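Local coordinates for uncharacterized protein Atu1656 (Agrobacterium tumefaciens, PDB 2OJH) that is of unknown function but belongs to the TolB family, forming a six-bladed beta-propeller that may serve protein binding, as TolB propellers do, at residues A46-P51 with Y55-S60; L64-L69 with A97-S102; I85-H90 with G108-Y113; S191-T194 with I199-V202. One frame throughout, in Å; residues are numbered along the deposited sequence. Where two conformers were deposited one is given.

The four contacts sample a six-bladed beta-propeller unevenly. Contact 1 pairs strands 45-49 and 55-60 of one blade; contact 2, about 6 Å away between centres, joins strand 63-68 of that blade to strand 98-103 of the next. Contact 3, centred about 13 Å from contact 2, ties the loop before strand 91-92 to Ser110, just before strand 111-116 in the sheet of 98-103. Along the chain contact 1 closes first, contacts 2 and 3 interleave, and contact 4 comes last, in a later blade, about 23 to 29 Å from the others between centres. Contacts 1 and 4 lie within blades; contact 2, Tyr55 OH to Tyr99 OH, and His90 with Asn48 and Asn59 hold one blade to the next.

Contact 1: A46-P51 with Y55-S60; sequences APNWSP and YLLLNS
Ser50 and Tyr55 hold the turn end of this hairpin through two bonds: Ser50 N gives to Tyr55 O at 2.8 Å, almost straight at 172°, and Tyr55 N returns a bond to Ser50 OG at 3.1 Å. The serine hydroxyl, placed between its backbone N and carbonyl carbon (chi1 79°), also meets Asp52 of the turn. Further along, Asn48 and Leu57 form an antiparallel hydrogen-bonded pair, with Asn48 N to Leu57 O at 2.8 Å and Leu57 N to Asn48 O at 2.9 Å. Leu57 O additionally receives a CA-H...O contact from Pro47 CA.

Packing follows the alternation of the strands. Ser50 CB sits over the centre of the Tyr55 ring, 3.4 Å from its centroid, a CH-pi contact. Trp49 and Leu56, the non-hydrogen-bonded pair, put CD2 of the leucine over the five-membered ring, toward its rim, 4.0 Å from the centroid. Next to them Pro47 CB rests against both methyls of Leu58. Asn48 and Leu57 run alongside each other on one face of the sheet, Asn48 OD1 3.5 Å from Leu57 CD2. Asn48 OD1 is bonded to His90 ND1, and Asn59 OD1 to His90 NE2.

The hairpin supplies the first two strands of a four-stranded antiparallel propeller blade, 45-49 at its edge, continued by strand 63-68 beyond 55-60. Strand 285-291 packs on Pro47, Trp49 and Leu56, whereas strand 91-92 meets Asn48, Tyr55 and Leu57 through Ile92.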
loop_
_atom_site.group_PDB
_atom_site.type_symbol
_atom_site.label_atom_id
_atom_site.label_comp_id
_atom_site.label_asym_id
_atom_site.label_seq_id
_atom_site.Cartn_x
_atom_site.Cartn_y
_atom_site.Cartn_z
ATOM N N ALA A 46 -1.669 -7.889 0.672
ATOM C CA ALA A 46 -1.868 -6.413 0.617
ATOM C C ALA A 46 -3.252 -5.878 1.014
ATOM O O ALA A 46 -3.998 -5.284 0.195
ATOM C CB ALA A 46 -1.425 -5.866 -0.786
ATOM N N PRO A 47 -3.620 -6.074 2.293
ATOM C CA PRO A 47 -4.961 -5.650 2.717
ATOM C C PRO A 47 -5.128 -4.113 2.800
ATOM O O PRO A 47 -4.221 -3.408 3.283
ATOM C CB PRO A 47 -5.089 -6.291 4.111
ATOM C CG PRO A 47 -3.675 -6.370 4.623
ATOM C CD PRO A 47 -2.846 -6.688 3.391
ATOM N N ASN A 48 -6.270 -3.629 2.301
ATOM C CA ASN A 48 -6.838 -2.324 2.679
ATOM C C ASN A 48 -7.926 -2.556 3.728
ATOM O O ASN A 48 -8.478 -3.654 3.836
ATOM C CB ASN A 48 -7.607 -1.665 1.504
ATOM C CG ASN A 48 -6.782 -1.486 0.253
ATOM O OD1 ASN A 48 -7.188 -1.929 -0.815
ATOM N ND2 ASN A 48 -5.623 -0.838 0.362
ATOM N N TRP A 49 -8.268 -1.503 4.471
ATOM C CA TRP A 49 -9.318 -1.588 5.463
ATOM C C TRP A 49 -10.382 -0.600 5.079
ATOM O O TRP A 49 -10.073 0.580 4.889
ATOM C CB TRP A 49 -8.739 -1.221 6.830
ATOM C CG TRP A 49 -9.527 -1.711 8.038
ATOM C CD1 TRP A 49 -10.898 -1.663 8.241
ATOM C CD2 TRP A 49 -8.963 -2.272 9.233
ATOM N NE1 TRP A 49 -11.202 -2.157 9.502
ATOM C CE2 TRP A 49 -10.031 -2.531 10.125
ATOM C CE3 TRP A 49 -7.641 -2.548 9.646
ATOM C CZ2 TRP A 49 -9.823 -3.092 11.405
ATOM C CZ3 TRP A 49 -7.439 -3.108 10.909
ATOM C CH2 TRP A 49 -8.526 -3.367 11.774
ATOM N N SER A 50 -11.617 -1.067 4.963
ATOM C CA SER A 50 -12.718 -0.234 4.516
ATOM C C SER A 50 -12.953 0.956 5.446
ATOM O O SER A 50 -12.759 0.848 6.659
ATOM C CB SER A 50 -13.984 -1.065 4.364
ATOM O OG SER A 50 -14.623 -1.326 5.595
ATOM N N PRO A 51 -13.335 2.117 4.875
ATOM C CA PRO A 51 -13.526 3.306 5.702
ATOM C C PRO A 51 -14.653 3.201 6.702
ATOM O O PRO A 51 -14.643 3.943 7.673
ATOM C CB PRO A 51 -13.812 4.421 4.680
ATOM C CG PRO A 51 -13.385 3.910 3.408
ATOM C CD PRO A 51 -13.517 2.418 3.448
ATOM N N TYR A 55 -14.747 -4.258 6.585
ATOM C CA TYR A 55 -14.095 -5.310 5.820
ATOM C C TYR A 55 -12.676 -4.981 5.399
ATOM O O TYR A 55 -12.261 -3.807 5.384
ATOM C CB TYR A 55 -14.918 -5.707 4.603
ATOM C CG TYR A 55 -15.042 -4.644 3.522
ATOM C CD1 TYR A 55 -14.070 -4.533 2.520
ATOM C CD2 TYR A 55 -16.151 -3.784 3.466
ATOM C CE1 TYR A 55 -14.182 -3.581 1.513
ATOM C CE2 TYR A 55 -16.262 -2.823 2.449
ATOM C CZ TYR A 55 -15.274 -2.739 1.483
ATOM O OH TYR A 55 -15.343 -1.816 0.460
ATOM N N LEU A 56 -11.928 -6.028 5.058
ATOM C CA LEU A 56 -10.637 -5.864 4.422
ATOM C C LEU A 56 -10.736 -6.173 2.936
ATOM O O LEU A 56 -11.496 -7.063 2.520
ATOM C CB LEU A 56 -9.559 -6.768 5.057
ATOM C CG LEU A 56 -9.376 -6.654 6.576
ATOM C CD1 LEU A 56 -8.420 -7.735 7.050
ATOM C CD2 LEU A 56 -8.881 -5.265 7.016
ATOM N N LEU A 57 -9.957 -5.432 2.149
ATOM C CA LEU A 57 -9.846 -5.661 0.712
ATOM C C LEU A 57 -8.452 -6.219 0.380
ATOM O O LEU A 57 -7.408 -5.566 0.629
ATOM C CB LEU A 57 -10.168 -4.384 -0.071
ATOM C CG LEU A 57 -10.265 -4.512 -1.600
ATOM C CD1 LEU A 57 -11.544 -5.238 -2.012
ATOM C CD2 LEU A 57 -10.179 -3.116 -2.223
ATOM N N LEU A 58 -8.438 -7.446 -0.131
ATOM C CA LEU A 58 -7.192 -8.163 -0.437
ATOM C C LEU A 58 -7.142 -8.558 -1.917
ATOM O O LEU A 58 -8.177 -8.723 -2.564
ATOM C CB LEU A 58 -7.116 -9.479 0.355
ATOM C CG LEU A 58 -6.789 -9.595 1.857
ATOM C CD1 LEU A 58 -5.329 -9.521 2.196
ATOM C CD2 LEU A 58 -7.647 -8.686 2.762
ATOM N N ASN A 59 -5.941 -8.778 -2.442
ATOM C CA ASN A 59 -5.866 -9.465 -3.736
ATOM C C ASN A 59 -5.267 -10.857 -3.625
ATOM O O ASN A 59 -4.434 -11.148 -2.741
ATOM C CB ASN A 59 -5.122 -8.631 -4.799
ATOM C CG ASN A 59 -3.711 -8.306 -4.380
ATOM O OD1 ASN A 59 -3.499 -7.485 -3.501
ATOM N ND2 ASN A 59 -2.747 -8.962 -4.996
ATOM N N SER A 60 -5.660 -11.695 -4.573
ATOM C CA SER A 60 -5.097 -13.020 -4.693
ATOM C C SER A 60 -5.196 -13.492 -6.141
ATOM O O SER A 60 -6.298 -13.573 -6.718
ATOM C CB SER A 60 -5.829 -13.990 -3.764
ATOM O OG SER A 60 -5.302 -15.305 -3.885
#

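Contact 2: L64-L69 with A97-S102; sequences LYRLSL and ALYAIS
Leu64 and Ile101 have the nearest CA atoms, 8.9 Å apart, and strands 64-68 and 98-102 run at 138° with axes 11.0 Å apart, a separation that only side chains bridge. The polar bridge is made by Arg66 and Tyr99: NE of the arginine donates to the phenolic OH of the tyrosine at 2.9 Å, bent to 142°, with the oxygen a little out of the guanidinium plane. The arginine reaches it by an extended run from CG to NE. NE lies near the ring plane at the tyrosine's edge, and OH lies at the guanidinium edge; the two planes stand 40° apart. Both ends have further partners. NH2 of Arg66 forms a salt bridge with Glu76, NH1 bonds to Ser117 O, and Tyr99 OH also bonds Tyr55 OH.

This is the seam between consecutive blades of the beta-propeller, where the face of one four-stranded sheet packs against the next. Its apolar part lies beside the polar bridge: Leu64 CD1 presses on Ile101 CG2 at 3.5 Å, a close approach for two methyl groups, and is 4.2 Å from Tyr99 CD2. CG2, the branch of Ile101 that touches, is anti to the carbonyl carbon and beside the backbone N. Leu57 of strand 55-60 and Leu115 of strand 111-116 add to the packing around Tyr99.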
loop_
_atom_site.group_PDB
_atom_site.type_symbol
_atom_site.label_atom_id
_atom_site.label_comp_id
_atom_site.label_asym_id
_atom_site.label_seq_id
_atom_site.Cartn_x
_atom_site.Cartn_y
_atom_site.Cartn_z
ATOM N N LEU A 64 -9.665 -9.454 -6.857
ATOM C CA LEU A 64 -9.862 -8.746 -5.583
ATOM C C LEU A 64 -10.942 -9.424 -4.745
ATOM O O LEU A 64 -11.956 -9.878 -5.288
ATOM C CB LEU A 64 -10.310 -7.303 -5.813
ATOM C CG LEU A 64 -9.327 -6.194 -6.122
ATOM C CD1 LEU A 64 -10.158 -4.925 -6.093
ATOM C CD2 LEU A 64 -8.241 -6.133 -5.062
ATOM N N TYR A 65 -10.748 -9.423 -3.424
ATOM C CA TYR A 65 -11.703 -10.030 -2.493
ATOM C C TYR A 65 -11.996 -9.167 -1.265
ATOM O O TYR A 65 -11.082 -8.565 -0.688
ATOM C CB TYR A 65 -11.164 -11.377 -1.994
ATOM C CG TYR A 65 -10.957 -12.410 -3.063
ATOM C CD1 TYR A 65 -9.778 -12.453 -3.795
ATOM C CD2 TYR A 65 -11.927 -13.373 -3.318
ATOM C CE1 TYR A 65 -9.581 -13.420 -4.798
ATOM C CE2 TYR A 65 -11.729 -14.353 -4.299
ATOM C CZ TYR A 65 -10.554 -14.356 -5.035
ATOM O OH TYR A 65 -10.339 -15.304 -6.011
ATOM N N ARG A 66 -13.260 -9.151 -0.838
ATOM C CA ARG A 66 -13.624 -8.561 0.457
ATOM C C ARG A 66 -13.688 -9.658 1.538
ATOM O O ARG A 66 -14.280 -10.720 1.320
ATOM C CB ARG A 66 -14.984 -7.849 0.378
ATOM C CG ARG A 66 -15.056 -6.707 -0.622
ATOM C CD ARG A 66 -16.435 -6.054 -0.630
ATOM N NE ARG A 66 -16.718 -5.466 -1.947
ATOM C CZ ARG A 66 -17.351 -6.100 -2.948
ATOM N NH1 ARG A 66 -17.569 -5.478 -4.110
ATOM N NH2 ARG A 66 -17.759 -7.364 -2.803
ATOM N N LEU A 67 -13.071 -9.397 2.692
ATOM C CA LEU A 67 -13.160 -10.290 3.852
ATOM C C LEU A 67 -13.784 -9.526 5.014
ATOM O O LEU A 67 -13.165 -8.585 5.535
ATOM C CB LEU A 67 -11.781 -10.783 4.262
ATOM C CG LEU A 67 -11.078 -11.846 3.415
ATOM C CD1 LEU A 67 -10.675 -11.363 2.000
ATOM C CD2 LEU A 67 -9.839 -12.251 4.189
ATOM N N SER A 68 -15.007 -9.908 5.385
ATOM C CA SER A 68 -15.731 -9.239 6.463
ATOM C C SER A 68 -15.075 -9.458 7.819
ATOM O O SER A 68 -14.663 -10.563 8.144
ATOM C CB SER A 68 -17.179 -9.712 6.514
ATOM O OG SER A 68 -17.880 -8.976 7.490
ATOM N N LEU A 69 -14.999 -8.391 8.600
ATOM C CA LEU A 69 -14.391 -8.435 9.939
ATOM C C LEU A 69 -15.358 -8.876 11.048
ATOM O O LEU A 69 -14.929 -9.165 12.163
ATOM C CB LEU A 69 -13.734 -7.099 10.277
ATOM C CG LEU A 69 -12.449 -6.860 9.464
ATOM C CD1 LEU A 69 -11.970 -5.466 9.668
ATOM C CD2 LEU A 69 -11.346 -7.861 9.836
ATOM N N ALA A 97 -16.893 4.680 -1.641
ATOM C CA ALA A 97 -17.646 4.363 -2.858
ATOM C C ALA A 97 -16.829 3.859 -4.052
ATOM O O ALA A 97 -17.416 3.361 -5.016
ATOM C CB ALA A 97 -18.533 5.567 -3.288
ATOM N N LEU A 98 -15.499 4.001 -4.004
ATOM C CA LEU A 98 -14.646 3.609 -5.128
ATOM C C LEU A 98 -13.472 2.776 -4.709
ATOM O O LEU A 98 -12.919 2.983 -3.628
ATOM C CB LEU A 98 -14.083 4.837 -5.865
ATOM C CG LEU A 98 -15.063 5.767 -6.589
ATOM C CD1 LEU A 98 -14.319 6.936 -7.173
ATOM C CD2 LEU A 98 -15.924 5.078 -7.687
ATOM N N TYR A 99 -13.084 1.866 -5.603
ATOM C CA TYR A 99 -11.825 1.148 -5.512
ATOM C C TYR A 99 -10.873 1.642 -6.596
ATOM O O TYR A 99 -11.284 1.996 -7.696
ATOM C CB TYR A 99 -12.051 -0.358 -5.714
ATOM C CG TYR A 99 -12.816 -1.089 -4.632
ATOM C CD1 TYR A 99 -13.031 -0.521 -3.371
ATOM C CD2 TYR A 99 -13.282 -2.382 -4.858
ATOM C CE1 TYR A 99 -13.742 -1.219 -2.370
ATOM C CE2 TYR A 99 -13.996 -3.087 -3.872
ATOM C CZ TYR A 99 -14.212 -2.502 -2.629
ATOM O OH TYR A 99 -14.900 -3.201 -1.660
ATOM N N ALA A 100 -9.591 1.656 -6.279
ATOM C CA ALA A 100 -8.575 1.879 -7.274
ATOM C C ALA A 100 -7.753 0.601 -7.366
ATOM O O ALA A 100 -7.362 0.018 -6.316
ATOM C CB ALA A 100 -7.716 3.055 -6.877
ATOM N N ILE A 101 -7.500 0.150 -8.598
ATOM C CA ILE A 101 -6.743 -1.105 -8.822
ATOM C C ILE A 101 -5.650 -0.846 -9.835
ATOM O O ILE A 101 -5.699 0.149 -10.571
ATOM C CB ILE A 101 -7.657 -2.246 -9.343
ATOM C CG1 ILE A 101 -8.323 -1.826 -10.654
ATOM C CG2 ILE A 101 -8.758 -2.598 -8.298
ATOM C CD1 ILE A 101 -9.271 -2.916 -11.296
ATOM N N SER A 102 -4.660 -1.731 -9.885
ATOM C CA SER A 102 -3.595 -1.633 -10.838
ATOM C C SER A 102 -3.592 -2.980 -11.579
ATOM O O SER A 102 -3.319 -4.019 -10.976
ATOM C CB SER A 102 -2.269 -1.415 -10.108
ATOM O OG SER A 102 -2.326 -0.243 -9.304
#

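Contact 3: I85-H90 with G108-Y113; sequences ICNNDH and GKSAIY
The flat amide of Asn87 faces Ser110 through its nitrogen: ND2 lies 3.2 Å from Ser110 OG and 3.7 Å from Ser110 CB, while OD1 is turned back to its own loop. A second flat group, the imidazole of His90, has Asn87 O in its plane at the CD2 edge, 3.5 Å from that carbon; its ND1 and NE2 are bonded to Asn48 and Asn59. The bond from ND2 to Ser110 OG is weak, with an angle of 132° at the hydrogen, and it is the one polar link between 85-90 and 108-113; the surface buried between them is correspondingly small, 57 Å². Asn87 OD1 accepts from Asp89 N at 3.0 Å, which closes an Asx turn and fixes the rotation of the amide, leaving ND2 directed at the serine. Asn87 CG is placed between its backbone N and carbonyl carbon (chi1 63°), a setting that carries the amide toward Ser110. The serine hydroxyl is also bonded to Ser131 O.

The loop 85-90 precedes strand 91-92, the first of its beta-propeller blade, and Ser110 stands just before strand 111-116, the third. Between them runs strand 98-103, whose Ser102 touches both side chains, and Tyr132 of strand 131-136 meets them at the junction to the next blade.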
loop_
_atom_site.group_PDB
_atom_site.type_symbol
_atom_site.label_atom_id
_atom_site.label_comp_id
_atom_site.label_asym_id
_atom_site.label_seq_id
_atom_site.Cartn_x
_atom_site.Cartn_y
_atom_site.Cartn_z
ATOM N N ILE A 85 -6.160 -9.363 -13.784
ATOM C CA ILE A 85 -4.760 -9.509 -13.451
ATOM C C ILE A 85 -4.363 -8.272 -12.645
ATOM O O ILE A 85 -3.488 -7.488 -13.063
ATOM C CB ILE A 85 -3.824 -9.708 -14.679
ATOM C CG1 ILE A 85 -4.326 -10.807 -15.621
ATOM C CG2 ILE A 85 -2.422 -10.112 -14.200
ATOM C CD1 ILE A 85 -3.610 -10.825 -17.029
ATOM N N CYS A 86 -5.038 -8.103 -11.507
ATOM C CA CYS A 86 -4.745 -7.058 -10.533
ATOM C C CYS A 86 -3.505 -7.401 -9.707
ATOM O O CYS A 86 -3.267 -8.572 -9.349
ATOM C CB CYS A 86 -5.920 -6.873 -9.575
ATOM S SG CYS A 86 -7.324 -6.189 -10.400
ATOM N N ASN A 87 -2.713 -6.391 -9.380
ATOM C CA ASN A 87 -1.546 -6.647 -8.570
ATOM C C ASN A 87 -1.812 -6.154 -7.135
ATOM O O ASN A 87 -2.971 -5.882 -6.786
ATOM C CB ASN A 87 -0.285 -6.042 -9.214
ATOM C CG ASN A 87 -0.348 -4.510 -9.338
ATOM O OD1 ASN A 87 -0.901 -3.828 -8.466
ATOM N ND2 ASN A 87 0.271 -3.961 -10.411
ATOM N N ASN A 88 -0.757 -6.021 -6.335
ATOM C CA ASN A 88 -0.901 -5.722 -4.891
ATOM C C ASN A 88 -1.145 -4.264 -4.521
ATOM O O ASN A 88 -1.129 -3.930 -3.338
ATOM C CB ASN A 88 0.356 -6.112 -4.137
ATOM C CG ASN A 88 0.560 -7.596 -4.069
ATOM O OD1 ASN A 88 -0.114 -8.387 -4.772
ATOM N ND2 ASN A 88 1.490 -8.002 -3.206
ATOM N N ASP A 89 -1.366 -3.413 -5.525
ATOM C CA ASP A 89 -1.404 -1.958 -5.337
ATOM C C ASP A 89 -2.803 -1.495 -5.649
ATOM O O ASP A 89 -3.184 -1.403 -6.816
ATOM C CB ASP A 89 -0.386 -1.282 -6.265
ATOM C CG ASP A 89 1.025 -1.798 -6.091
ATOM O OD1 ASP A 89 1.500 -2.022 -4.942
ATOM O OD2 ASP A 89 1.720 -1.935 -7.124
ATOM N N HIS A 90 -3.582 -1.227 -4.603
ATOM C CA HIS A 90 -5.016 -0.974 -4.754
ATOM C C HIS A 90 -5.488 -0.248 -3.510
ATOM O O HIS A 90 -4.800 -0.213 -2.516
ATOM C CB HIS A 90 -5.816 -2.282 -4.958
ATOM C CG HIS A 90 -5.467 -3.387 -3.989
ATOM N ND1 HIS A 90 -5.926 -3.408 -2.686
ATOM C CD2 HIS A 90 -4.738 -4.519 -4.146
ATOM C CE1 HIS A 90 -5.466 -4.485 -2.075
ATOM N NE2 HIS A 90 -4.748 -5.183 -2.942
ATOM N N GLY A 108 -0.636 -5.224 -20.847
ATOM C CA GLY A 108 0.449 -6.162 -20.539
ATOM C C GLY A 108 1.373 -5.616 -19.480
ATOM O O GLY A 108 2.398 -6.220 -19.159
ATOM N N LYS A 109 1.018 -4.458 -18.938
ATOM C CA LYS A 109 1.769 -3.841 -17.848
ATOM C C LYS A 109 0.840 -3.018 -16.986
ATOM O O LYS A 109 -0.241 -2.651 -17.427
ATOM C CB LYS A 109 2.951 -3.014 -18.333
ATOM C CG LYS A 109 2.664 -1.940 -19.321
ATOM C CD LYS A 109 3.965 -1.614 -20.045
ATOM C CE LYS A 109 3.679 -0.983 -21.379
ATOM N NZ LYS A 109 4.925 -0.685 -22.151
ATOM N N SER A 110 1.262 -2.756 -15.750
ATOM C CA SER A 110 0.346 -2.171 -14.768
ATOM C C SER A 110 -0.237 -0.834 -15.201
ATOM O O SER A 110 0.517 0.090 -15.528
ATOM C CB SER A 110 1.060 -1.988 -13.432
ATOM O OG SER A 110 0.135 -1.540 -12.449
ATOM N N ALA A 111 -1.569 -0.745 -15.181
ATOM C CA ALA A 111 -2.309 0.486 -15.436
ATOM C C ALA A 111 -3.341 0.669 -14.327
ATOM O O ALA A 111 -3.948 -0.309 -13.849
ATOM C CB ALA A 111 -3.039 0.401 -16.803
ATOM N N ILE A 112 -3.550 1.921 -13.927
ATOM C CA ILE A 112 -4.395 2.248 -12.783
ATOM C C ILE A 112 -5.835 2.458 -13.275
ATOM O O ILE A 112 -6.062 3.089 -14.311
ATOM C CB ILE A 112 -3.829 3.482 -12.012
ATOM C CG1 ILE A 112 -2.473 3.124 -11.360
ATOM C CG2 ILE A 112 -4.781 3.921 -10.934
ATOM C CD1 ILE A 112 -1.770 4.364 -10.750
ATOM N N TYR A 113 -6.800 1.892 -12.559
ATOM C CA TYR A 113 -8.230 2.112 -12.877
ATOM C C TYR A 113 -8.981 2.440 -11.589
ATOM O O TYR A 113 -8.528 2.085 -10.500
ATOM C CB TYR A 113 -8.855 0.846 -13.456
ATOM C CG TYR A 113 -8.201 0.331 -14.721
ATOM C CD1 TYR A 113 -7.018 -0.416 -14.670
ATOM C CD2 TYR A 113 -8.789 0.566 -15.959
ATOM C CE1 TYR A 113 -6.417 -0.880 -15.846
ATOM C CE2 TYR A 113 -8.222 0.093 -17.132
ATOM C CZ TYR A 113 -7.028 -0.622 -17.063
ATOM O OH TYR A 113 -6.474 -1.082 -18.231
#

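Contact 4: S191-T194 with I199-V202; sequences SSRT and IWRV
Arg193 lies over Trp200, and the stack is the main feature of the contact. Its guanidinium is laid on one face of the indole, planes 22° apart, with CZ 4.5 Å from the centroid of the six-membered ring and nearly over it: a cation-pi arrangement. On the same ring, CD of the arginine makes a CH-pi contact, 3.9 Å from that centroid. A bend at chi3 (66°) turns the chain so that its aliphatic part and its charged end both meet the indole.

Hydrogen bonds hold the arginine in that position. NE donates to Ser191 OG at 2.8 Å, nearly straight at 168°, with the oxygen lying in the guanidinium plane, and Arg193 N adds a weak bond to the same hydroxyl. Asn175 reinforces the arrangement, since its OD1 is bonded to both Ser191 OG and Arg193 NH2.

The residues belong to the hairpin between strands 186-191 and 198-203, two neighbouring strands of a single four-stranded propeller blade. Ser191 ends strand 186-191, and the residues after it fold back over the indole of the returning strand.

A water joins the polar groups beside the stack. It donates to Ser191 O at 2.7 Å, accepts from Trp200 NE1 at 3.0 Å, and is hydrogen-bonded to Thr194 OG1, so the indole N-H gives to a water that the loop also holds.

Apolar contacts are smaller. Ser191 CB approaches Trp200 CD1 to 3.7 Å, and Thr194 CG2 comes to the edge of the ring near CZ2. Val209 and Arg211 of strand 209-211 also touch the tryptophan.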
loop_
_atom_site.group_PDB
_atom_site.type_symbol
_atom_site.label_atom_id
_atom_site.label_comp_id
_atom_site.label_asym_id
_atom_site.label_seq_id
_atom_site.Cartn_x
_atom_site.Cartn_y
_atom_site.Cartn_z
ATOM N N SER A 191 12.946 5.867 -1.183
ATOM C CA SER A 191 13.804 6.226 -2.270
ATOM C C SER A 191 15.147 5.552 -2.053
ATOM O O SER A 191 15.601 5.414 -0.896
ATOM C CB SER A 191 13.962 7.754 -2.304
ATOM O OG SER A 191 14.798 8.167 -3.367
ATOM N N SER A 192 15.777 5.132 -3.148
ATOM C CA SER A 192 17.094 4.494 -3.067
ATOM C C SER A 192 18.218 5.499 -3.211
ATOM O O SER A 192 19.393 5.102 -3.282
ATOM C CB SER A 192 17.256 3.469 -4.195
ATOM O OG SER A 192 17.176 4.116 -5.473
ATOM N N ARG A 193 17.889 6.788 -3.236
ATOM C CA ARG A 193 18.891 7.811 -3.538
ATOM C C ARG A 193 20.129 7.776 -2.631
ATOM O O ARG A 193 21.204 8.238 -3.025
ATOM C CB ARG A 193 18.267 9.226 -3.636
ATOM C CG ARG A 193 17.909 9.913 -2.315
ATOM C CD ARG A 193 17.039 11.152 -2.550
ATOM N NE ARG A 193 15.714 10.811 -3.082
ATOM C CZ ARG A 193 14.760 11.691 -3.390
ATOM N NH1 ARG A 193 14.963 12.995 -3.227
ATOM N NH2 ARG A 193 13.585 11.267 -3.862
ATOM N N THR A 194 19.995 7.220 -1.433
ATOM C CA THR A 194 21.158 7.182 -0.520
ATOM C C THR A 194 21.889 5.854 -0.533
ATOM O O THR A 194 22.839 5.660 0.225
ATOM C CB THR A 194 20.760 7.477 0.938
ATOM O OG1 THR A 194 19.721 6.571 1.342
ATOM C CG2 THR A 194 20.294 8.936 1.112
ATOM N N ILE A 199 12.852 5.861 3.972
ATOM C CA ILE A 199 11.606 6.626 3.898
ATOM C C ILE A 199 11.917 8.106 3.736
ATOM O O ILE A 199 12.778 8.671 4.440
ATOM C CB ILE A 199 10.632 6.387 5.104
ATOM C CG1 ILE A 199 10.452 4.886 5.384
ATOM C CG2 ILE A 199 9.314 7.093 4.836
ATOM C CD1 ILE A 199 10.043 4.067 4.194
ATOM N N TRP A 200 11.220 8.700 2.767
ATOM C CA TRP A 200 11.287 10.129 2.493
ATOM C C TRP A 200 9.850 10.656 2.471
ATOM O O TRP A 200 8.883 9.877 2.438
ATOM C CB TRP A 200 11.963 10.391 1.137
ATOM C CG TRP A 200 13.484 10.168 1.138
ATOM C CD1 TRP A 200 14.146 8.967 1.194
ATOM C CD2 TRP A 200 14.482 11.169 1.061
ATOM N NE1 TRP A 200 15.518 9.164 1.164
ATOM C CE2 TRP A 200 15.748 10.514 1.087
ATOM C CE3 TRP A 200 14.443 12.568 0.982
ATOM C CZ2 TRP A 200 16.942 11.207 1.039
ATOM C CZ3 TRP A 200 15.641 13.260 0.942
ATOM C CH2 TRP A 200 16.877 12.580 0.961
ATOM N N ARG A 201 9.707 11.972 2.538
ATOM C CA ARG A 201 8.415 12.578 2.278
ATOM C C ARG A 201 8.535 13.814 1.388
ATOM O O ARG A 201 9.489 14.558 1.494
ATOM C CB ARG A 201 7.671 12.881 3.588
ATOM C CG ARG A 201 8.321 13.923 4.482
ATOM C CD ARG A 201 7.425 14.221 5.675
ATOM N NE ARG A 201 7.876 15.401 6.398
ATOM C CZ ARG A 201 7.310 15.882 7.501
ATOM N NH1 ARG A 201 7.816 16.973 8.066
ATOM N NH2 ARG A 201 6.249 15.283 8.037
ATOM N N VAL A 202 7.554 14.004 0.502
ATOM C CA VAL A 202 7.530 15.154 -0.395
ATOM C C VAL A 202 6.224 15.924 -0.173
ATOM O O VAL A 202 5.188 15.309 0.102
ATOM C CB VAL A 202 7.684 14.723 -1.902
ATOM C CG1 VAL A 202 6.522 13.812 -2.373
ATOM C CG2 VAL A 202 7.844 15.946 -2.811
HETATM O O HOH W 1 17.453 7.005 0.290
#